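Local atomic coordinates of pyocin S5 (Pseudomonas aeruginosa PAO1, PDB entry 6THK), a protein that probably kills related bacteria as a channel-forming bacteriocin, depolarising the cytoplasmic membrane after import into the target cell. Residues 58-63 with 166-171; 404-409 with 458-463. The protein carries 1 engineered substitution. All coordinates share one frame; numbering follows the deposited sequence.

Contact 1 of 2, residues 58-63 with 166-171; sequences RSIFEQ and ERAVAY
Ile60 meets Ala168 and Val169 as one aliphatic side chain laid against the turn of another helix. Its CB points at helix 157-212, and the two branches then divide the work. CG2, anti to the backbone N, reaches the main chain of Ala168 and lies 3.6 Å from Ala168 O, a van der Waals contact of a methyl with a carbonyl oxygen; the same CG2 is 4.0 Å from Ala168 CB. CG1 (chi1 -75°) takes the other direction and comes 3.7 Å from Val169 CG2. Beyond it the extended chain brings CD1 up to both neighbours, 3.9 Å from Val169 CG2 and 4.0 Å from Ala168 CB. The Ile60 and Val169 side chains cross at about a right angle. The backbones come close, Ile60 CA lying 6.1 Å from Val169 CA. The contact thus joins the long helices 42-87 and 157-212 through van der Waals contacts of the Ile60 side chain with Val169 and with the side chain and carbonyl of Ala168; Leu165 and Tyr172 of helix 157-212 extend the surface touched by Ile60, while Tyr128, from the loop that also carries zinc ligands Asp127 and Glu129, packs on Ala168.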
ATOM      1  N   ARG A  58     -53.190 -40.669  49.486  1.00 53.51           N
ATOM      2  CA  ARG A  58     -52.609 -41.742  48.709  1.00 53.72           C
ATOM      3  C   ARG A  58     -52.857 -41.534  47.212  1.00 60.86           C
ATOM      4  O   ARG A  58     -51.996 -41.827  46.397  1.00 60.72           O
ATOM      5  CB  ARG A  58     -53.153 -43.077  49.180  1.00 51.68           C
ATOM      6  CG  ARG A  58     -52.843 -44.221  48.253  1.00 59.73           C
ATOM      7  CD  ARG A  58     -51.497 -44.828  48.573  1.00 73.07           C
ATOM      8  NE  ARG A  58     -51.171 -45.862  47.606  1.00 83.70           N
ATOM      9  CZ  ARG A  58     -50.469 -46.946  47.890  1.00100.44           C
ATOM     10  NH1 ARG A  58     -50.008 -47.137  49.116  1.00 88.58           N
ATOM     11  NH2 ARG A  58     -50.228 -47.835  46.942  1.00 90.08           N
ATOM     12  N   SER A  59     -54.050 -41.075  46.851  1.00 58.83           N
ATOM     13  CA  SER A  59     -54.362 -40.806  45.451  1.00 59.33           C
ATOM     14  C   SER A  59     -53.499 -39.681  44.890  1.00 62.49           C
ATOM     15  O   SER A  59     -52.977 -39.780  43.794  1.00 63.17           O
ATOM     16  CB  SER A  59     -55.837 -40.460  45.287  1.00 64.29           C
ATOM     17  OG  SER A  59     -56.636 -41.609  45.472  1.00 78.33           O
ATOM     18  N   ILE A  60     -53.347 -38.621  45.670  1.00 56.99           N
ATOM     19  CA  ILE A  60     -52.522 -37.451  45.319  1.00 56.09           C
ATOM     20  C   ILE A  60     -51.088 -37.883  45.037  1.00 60.52           C
ATOM     21  O   ILE A  60     -50.491 -37.449  44.057  1.00 61.26           O
ATOM     22  CB  ILE A  60     -52.606 -36.370  46.451  1.00 58.75           C
ATOM     23  CG1 ILE A  60     -53.970 -35.631  46.401  1.00 58.53           C
ATOM     24  CG2 ILE A  60     -51.399 -35.391  46.458  1.00 59.46           C
ATOM     25  CD1 ILE A  60     -54.335 -34.729  47.584  1.00 58.45           C
ATOM     26  N   PHE A  61     -50.554 -38.748  45.904  1.00 56.98           N
ATOM     27  CA  PHE A  61     -49.220 -39.299  45.831  1.00 57.02           C
ATOM     28  C   PHE A  61     -49.053 -40.203  44.617  1.00 63.23           C
ATOM     29  O   PHE A  61     -47.997 -40.192  43.993  1.00 63.03           O
ATOM     30  CB  PHE A  61     -48.858 -40.015  47.137  1.00 58.96           C
ATOM     31  CG  PHE A  61     -47.629 -40.874  47.026  1.00 61.63           C
ATOM     32  CD1 PHE A  61     -46.378 -40.303  46.849  1.00 65.74           C
ATOM     33  CD2 PHE A  61     -47.730 -42.258  47.030  1.00 64.82           C
ATOM     34  CE1 PHE A  61     -45.249 -41.097  46.701  1.00 67.42           C
ATOM     35  CE2 PHE A  61     -46.598 -43.056  46.901  1.00 67.85           C
ATOM     36  CZ  PHE A  61     -45.362 -42.473  46.746  1.00 66.34           C
ATOM     37  N   GLU A  62     -50.093 -40.991  44.295  1.00 61.19           N
ATOM     38  CA  GLU A  62     -50.131 -41.881  43.138  1.00 61.04           C
ATOM     39  C   GLU A  62     -50.140 -41.060  41.838  1.00 63.20           C
ATOM     40  O   GLU A  62     -49.346 -41.355  40.947  1.00 63.13           O
ATOM     41  CB  GLU A  62     -51.343 -42.831  43.209  1.00 62.73           C
ATOM     42  CG  GLU A  62     -51.299 -43.810  44.367  1.00 75.10           C
ATOM     43  CD  GLU A  62     -50.061 -44.682  44.344  1.00110.55           C
ATOM     44  OE1 GLU A  62     -49.647 -45.123  43.246  1.00105.35           O
ATOM     45  OE2 GLU A  62     -49.465 -44.862  45.429  1.00112.94           O
ATOM     46  N   GLN A  63     -51.008 -40.014  41.745  1.00 58.79           N
ATOM     47  CA  GLN A  63     -51.081 -39.102  40.592  1.00 58.75           C
ATOM     48  C   GLN A  63     -49.773 -38.333  40.470  1.00 64.32           C
ATOM     49  O   GLN A  63     -49.263 -38.195  39.361  1.00 64.64           O
ATOM     50  CB  GLN A  63     -52.280 -38.138  40.666  1.00 59.62           C
ATOM     51  N   GLU A 166     -55.157 -29.515  48.815  1.00 64.45           N
ATOM     52  CA  GLU A 166     -54.786 -28.694  47.655  1.00 64.41           C
ATOM     53  C   GLU A 166     -53.272 -28.446  47.713  1.00 64.30           C
ATOM     54  O   GLU A 166     -52.592 -28.568  46.696  1.00 64.76           O
ATOM     55  CB  GLU A 166     -55.557 -27.365  47.642  1.00 66.44           C
ATOM     56  CG  GLU A 166     -55.662 -26.739  46.256  1.00 82.60           C
ATOM     57  CD  GLU A 166     -55.947 -25.246  46.198  1.00111.47           C
ATOM     58  OE1 GLU A 166     -55.521 -24.606  45.207  1.00115.35           O
ATOM     59  OE2 GLU A 166     -56.598 -24.716  47.128  1.00103.06           O
ATOM     60  N   ARG A 167     -52.750 -28.171  48.928  1.00 57.17           N
ATOM     61  CA  ARG A 167     -51.331 -27.961  49.211  1.00 55.25           C
ATOM     62  C   ARG A 167     -50.511 -29.249  48.983  1.00 58.26           C
ATOM     63  O   ARG A 167     -49.341 -29.157  48.590  1.00 58.12           O
ATOM     64  CB  ARG A 167     -51.143 -27.418  50.634  1.00 51.96           C
ATOM     65  CG  ARG A 167     -49.819 -26.693  50.842  1.00 55.05           C
ATOM     66  CD  ARG A 167     -49.722 -26.011  52.182  1.00 51.14           C
ATOM     67  NE  ARG A 167     -49.647 -26.976  53.277  1.00 52.21           N
ATOM     68  CZ  ARG A 167     -48.511 -27.426  53.799  1.00 71.47           C
ATOM     69  NH1 ARG A 167     -47.342 -27.013  53.326  1.00 57.93           N
ATOM     70  NH2 ARG A 167     -48.537 -28.296  54.799  1.00 60.46           N
ATOM     71  N   ALA A 168     -51.135 -30.442  49.187  1.00 53.55           N
ATOM     72  CA  ALA A 168     -50.506 -31.750  48.938  1.00 53.43           C
ATOM     73  C   ALA A 168     -50.306 -31.949  47.428  1.00 57.00           C
ATOM     74  O   ALA A 168     -49.280 -32.480  47.015  1.00 55.50           O
ATOM     75  CB  ALA A 168     -51.361 -32.873  49.505  1.00 54.18           C
ATOM     76  N   VAL A 169     -51.285 -31.498  46.611  1.00 54.31           N
ATOM     77  CA  VAL A 169     -51.210 -31.543  45.145  1.00 53.69           C
ATOM     78  C   VAL A 169     -50.087 -30.596  44.734  1.00 58.98           C
ATOM     79  O   VAL A 169     -49.171 -31.031  44.033  1.00 59.23           O
ATOM     80  CB  VAL A 169     -52.567 -31.208  44.467  1.00 56.01           C
ATOM     81  CG1 VAL A 169     -52.391 -30.856  42.996  1.00 55.29           C
ATOM     82  CG2 VAL A 169     -53.544 -32.361  44.625  1.00 55.34           C
ATOM     83  N   ALA A 170     -50.111 -29.339  45.259  1.00 55.59           N
ATOM     84  CA  ALA A 170     -49.085 -28.312  45.041  1.00 55.23           C
ATOM     85  C   ALA A 170     -47.669 -28.843  45.309  1.00 59.15           C
ATOM     86  O   ALA A 170     -46.783 -28.601  44.482  1.00 59.71           O
ATOM     87  CB  ALA A 170     -49.361 -27.098  45.914  1.00 55.97           C
ATOM     88  N   TYR A 171     -47.468 -29.612  46.426  1.00 54.29           N
ATOM     89  CA  TYR A 171     -46.170 -30.202  46.788  1.00 52.48           C
ATOM     90  C   TYR A 171     -45.636 -31.154  45.716  1.00 55.27           C
ATOM     91  O   TYR A 171     -44.462 -31.057  45.356  1.00 55.34           O
ATOM     92  CB  TYR A 171     -46.214 -30.894  48.158  1.00 52.86           C
ATOM     93  CG  TYR A 171     -45.005 -31.759  48.462  1.00 54.76           C
ATOM     94  CD1 TYR A 171     -43.766 -31.190  48.750  1.00 56.60           C
ATOM     95  CD2 TYR A 171     -45.094 -33.148  48.445  1.00 55.72           C
ATOM     96  CE1 TYR A 171     -42.647 -31.978  49.004  1.00 56.98           C
ATOM     97  CE2 TYR A 171     -43.980 -33.949  48.697  1.00 57.02           C
ATOM     98  CZ  TYR A 171     -42.761 -33.360  48.990  1.00 65.72           C
ATOM     99  OH  TYR A 171     -41.661 -34.147  49.249  1.00 68.28           O
TER

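Contact 2 of 2, residues 404-409 with 458-463; sequences EKFSKG and AFATAT
Phe406 and Phe459 both carry CG anti to the carbonyl carbon, but the results differ: the Phe406 ring is sent across to helix 451-464, whereas Phe459 starts toward helix 396-409 and then turns its ring away. Its CB is therefore left over one face of the Phe406 ring, in a CH-pi contact 3.7 Å from the centroid and 18° off the ring normal. Phe459 CB sits off-centre toward the rim, 3.5 Å from Phe406 CE2. The rings themselves form a T-shaped pair, the edge of Phe459 directed at the face of Phe406, with centroids 5.6 Å apart and planes at 78°. Thr463 CG2 arrives at the edge of the Phe406 ring, near its plane, 4.1 Å from CE2. Ala460 adds its backbone N, 3.6 Å from Phe406 CE2, and a looser touch of its CB on CD2. Thr463 OG1 donates to Ala460 O (2.7 Å), tilted from the carbonyl plane, and is also hydrogen-bonded to Ser402 OG of helix 396-409. From helix 272-338, Phe330 meets both phenylalanine rings and Phe326 meets Phe406, so the pair belongs to a larger aromatic cluster. The two short helical segments run roughly antiparallel, at 144° with axes 9.7 Å apart, a separation bridged mainly by the Phe406 side chain. Both lie in the colicin pore-forming domain, and 458-463 falls in a predicted transmembrane helix. Between the segments the joining forces are dispersion and the weak electrostatics of C-H groups facing a pi cloud, consistent with the hydrophobic helix being kept packed inside the soluble helical bundle, as in other channel-forming colicins.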
ATOM      1  N   GLU A 404      34.234  18.482 -26.822  1.00 48.90           N
ATOM      2  CA  GLU A 404      32.940  18.066 -26.278  1.00 49.99           C
ATOM      3  C   GLU A 404      32.157  19.289 -25.773  1.00 53.64           C
ATOM      4  O   GLU A 404      30.977  19.421 -26.098  1.00 53.13           O
ATOM      5  CB  GLU A 404      33.033  16.905 -25.261  1.00 52.10           C
ATOM      6  CG  GLU A 404      33.745  17.172 -23.942  1.00 68.32           C
ATOM      7  CD  GLU A 404      33.562  16.073 -22.909  1.00 99.32           C
ATOM      8  OE1 GLU A 404      32.422  15.905 -22.416  1.00 98.13           O
ATOM      9  OE2 GLU A 404      34.557  15.375 -22.597  1.00 94.26           O
ATOM     10  N   LYS A 405      32.854  20.246 -25.128  1.00 49.89           N
ATOM     11  CA  LYS A 405      32.262  21.500 -24.658  1.00 48.30           C
ATOM     12  C   LYS A 405      31.760  22.358 -25.836  1.00 49.74           C
ATOM     13  O   LYS A 405      30.617  22.817 -25.801  1.00 49.86           O
ATOM     14  CB  LYS A 405      33.266  22.281 -23.797  1.00 49.88           C
ATOM     15  CG  LYS A 405      33.185  21.939 -22.309  1.00 49.26           C
ATOM     16  CD  LYS A 405      34.259  22.635 -21.484  1.00 54.08           C
ATOM     17  CE  LYS A 405      35.585  21.906 -21.527  1.00 66.23           C
ATOM     18  NZ  LYS A 405      36.678  22.645 -20.839  1.00 76.78           N
ATOM     19  N   PHE A 406      32.585  22.555 -26.885  1.00 44.36           N
ATOM     20  CA  PHE A 406      32.165  23.345 -28.059  1.00 42.75           C
ATOM     21  C   PHE A 406      30.983  22.685 -28.760  1.00 47.53           C
ATOM     22  O   PHE A 406      30.029  23.382 -29.112  1.00 47.96           O
ATOM     23  CB  PHE A 406      33.325  23.607 -29.045  1.00 43.32           C
ATOM     24  CG  PHE A 406      34.377  24.585 -28.561  1.00 43.42           C
ATOM     25  CD1 PHE A 406      34.029  25.880 -28.178  1.00 44.61           C
ATOM     26  CD2 PHE A 406      35.723  24.230 -28.537  1.00 43.84           C
ATOM     27  CE1 PHE A 406      35.000  26.772 -27.712  1.00 44.86           C
ATOM     28  CE2 PHE A 406      36.695  25.128 -28.078  1.00 45.69           C
ATOM     29  CZ  PHE A 406      36.329  26.395 -27.686  1.00 43.45           C
ATOM     30  N   SER A 407      31.022  21.339 -28.901  1.00 43.99           N
ATOM     31  CA  SER A 407      29.946  20.557 -29.518  1.00 45.03           C
ATOM     32  C   SER A 407      28.626  20.703 -28.750  1.00 50.16           C
ATOM     33  O   SER A 407      27.568  20.849 -29.371  1.00 50.13           O
ATOM     34  CB  SER A 407      30.330  19.087 -29.648  1.00 48.82           C
ATOM     35  OG  SER A 407      31.400  18.926 -30.567  1.00 57.96           O
ATOM     36  N   LYS A 408      28.694  20.680 -27.409  1.00 46.50           N
ATOM     37  CA  LYS A 408      27.530  20.869 -26.551  1.00 46.90           C
ATOM     38  C   LYS A 408      26.966  22.293 -26.769  1.00 52.47           C
ATOM     39  O   LYS A 408      25.799  22.424 -27.107  1.00 51.55           O
ATOM     40  CB  LYS A 408      27.913  20.643 -25.090  1.00 50.42           C
ATOM     41  CG  LYS A 408      27.668  19.216 -24.610  1.00 70.29           C
ATOM     42  CD  LYS A 408      27.887  19.065 -23.104  1.00 78.05           C
ATOM     43  CE  LYS A 408      27.775  17.627 -22.660  1.00 87.13           C
ATOM     44  NZ  LYS A 408      28.087  17.468 -21.216  1.00 96.96           N
ATOM     45  N   GLY A 409      27.830  23.312 -26.683  1.00 50.42           N
ATOM     46  CA  GLY A 409      27.486  24.715 -26.898  1.00 50.52           C
ATOM     47  C   GLY A 409      26.750  24.975 -28.202  1.00 55.01           C
ATOM     48  O   GLY A 409      25.766  25.727 -28.216  1.00 55.15           O
ATOM     49  N   ALA A 458      38.068  23.171 -35.042  1.00 36.92           N
ATOM     50  CA  ALA A 458      38.919  24.354 -35.263  1.00 36.04           C
ATOM     51  C   ALA A 458      39.243  25.067 -33.950  1.00 38.79           C
ATOM     52  O   ALA A 458      40.395  25.379 -33.673  1.00 40.23           O
ATOM     53  CB  ALA A 458      38.230  25.311 -36.228  1.00 36.73           C
ATOM     54  N   PHE A 459      38.230  25.290 -33.141  1.00 34.57           N
ATOM     55  CA  PHE A 459      38.329  25.958 -31.850  1.00 34.69           C
ATOM     56  C   PHE A 459      39.058  25.082 -30.805  1.00 40.97           C
ATOM     57  O   PHE A 459      39.910  25.609 -30.087  1.00 39.03           O
ATOM     58  CB  PHE A 459      36.930  26.396 -31.361  1.00 35.16           C
ATOM     59  CG  PHE A 459      36.216  27.491 -32.153  1.00 35.99           C
ATOM     60  CD1 PHE A 459      36.763  28.002 -33.328  1.00 38.44           C
ATOM     61  CD2 PHE A 459      34.994  28.004 -31.721  1.00 36.59           C
ATOM     62  CE1 PHE A 459      36.114  29.026 -34.041  1.00 39.49           C
ATOM     63  CE2 PHE A 459      34.349  29.018 -32.434  1.00 39.38           C
ATOM     64  CZ  PHE A 459      34.920  29.528 -33.583  1.00 37.89           C
ATOM     65  N   ALA A 460      38.749  23.745 -30.735  1.00 39.35           N
ATOM     66  CA  ALA A 460      39.405  22.800 -29.788  1.00 39.32           C
ATOM     67  C   ALA A 460      40.929  22.788 -30.001  1.00 44.27           C
ATOM     68  O   ALA A 460      41.693  22.719 -29.032  1.00 45.18           O
ATOM     69  CB  ALA A 460      38.836  21.390 -29.942  1.00 39.89           C
ATOM     70  N   THR A 461      41.355  22.939 -31.271  1.00 39.90           N
ATOM     71  CA  THR A 461      42.757  23.046 -31.687  1.00 39.28           C
ATOM     72  C   THR A 461      43.447  24.280 -31.059  1.00 44.83           C
ATOM     73  O   THR A 461      44.528  24.134 -30.511  1.00 45.95           O
ATOM     74  CB  THR A 461      42.836  23.037 -33.215  1.00 42.97           C
ATOM     75  OG1 THR A 461      42.247  21.823 -33.675  1.00 41.36           O
ATOM     76  CG2 THR A 461      44.256  23.117 -33.724  1.00 43.67           C
ATOM     77  N   ALA A 462      42.829  25.481 -31.124  1.00 39.45           N
ATOM     78  CA  ALA A 462      43.379  26.720 -30.558  1.00 37.93           C
ATOM     79  C   ALA A 462      43.602  26.640 -29.052  1.00 42.16           C
ATOM     80  O   ALA A 462      44.442  27.363 -28.539  1.00 39.68           O
ATOM     81  CB  ALA A 462      42.449  27.881 -30.864  1.00 38.51           C
ATOM     82  N   THR A 463      42.841  25.773 -28.341  1.00 42.19           N
ATOM     83  CA  THR A 463      42.911  25.620 -26.877  1.00 42.92           C
ATOM     84  C   THR A 463      43.934  24.575 -26.378  1.00 50.77           C
ATOM     85  O   THR A 463      44.286  24.575 -25.194  1.00 50.11           O
ATOM     86  CB  THR A 463      41.520  25.282 -26.289  1.00 44.85           C
ATOM     87  OG1 THR A 463      41.213  23.931 -26.630  1.00 40.77           O
ATOM     88  CG2 THR A 463      40.411  26.247 -26.731  1.00 40.69           C
TER

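In the fold
Contacts 1 and 2 lie on opposite sides of the centre of a very elongated, almost wholly helical chain, their centres about 129 Å apart, and they share no helix. Contact 1 ties two long helices of the N-terminal part and is only partly buried; contact 2 joins two short helices of the pore-forming domain and is buried, with the long helix 272-338 against it. Each rests on one residue of its first segment inserted against the second, yet the chemistry changes with place: branched aliphatic carbons against small aliphatic side chains and a backbone carbonyl in 58-63 with 166-171, aromatic face and edge contacts in 404-409 with 458-463. Zinc is bound in the neighbourhood of both, but neither contact supplies a ligand.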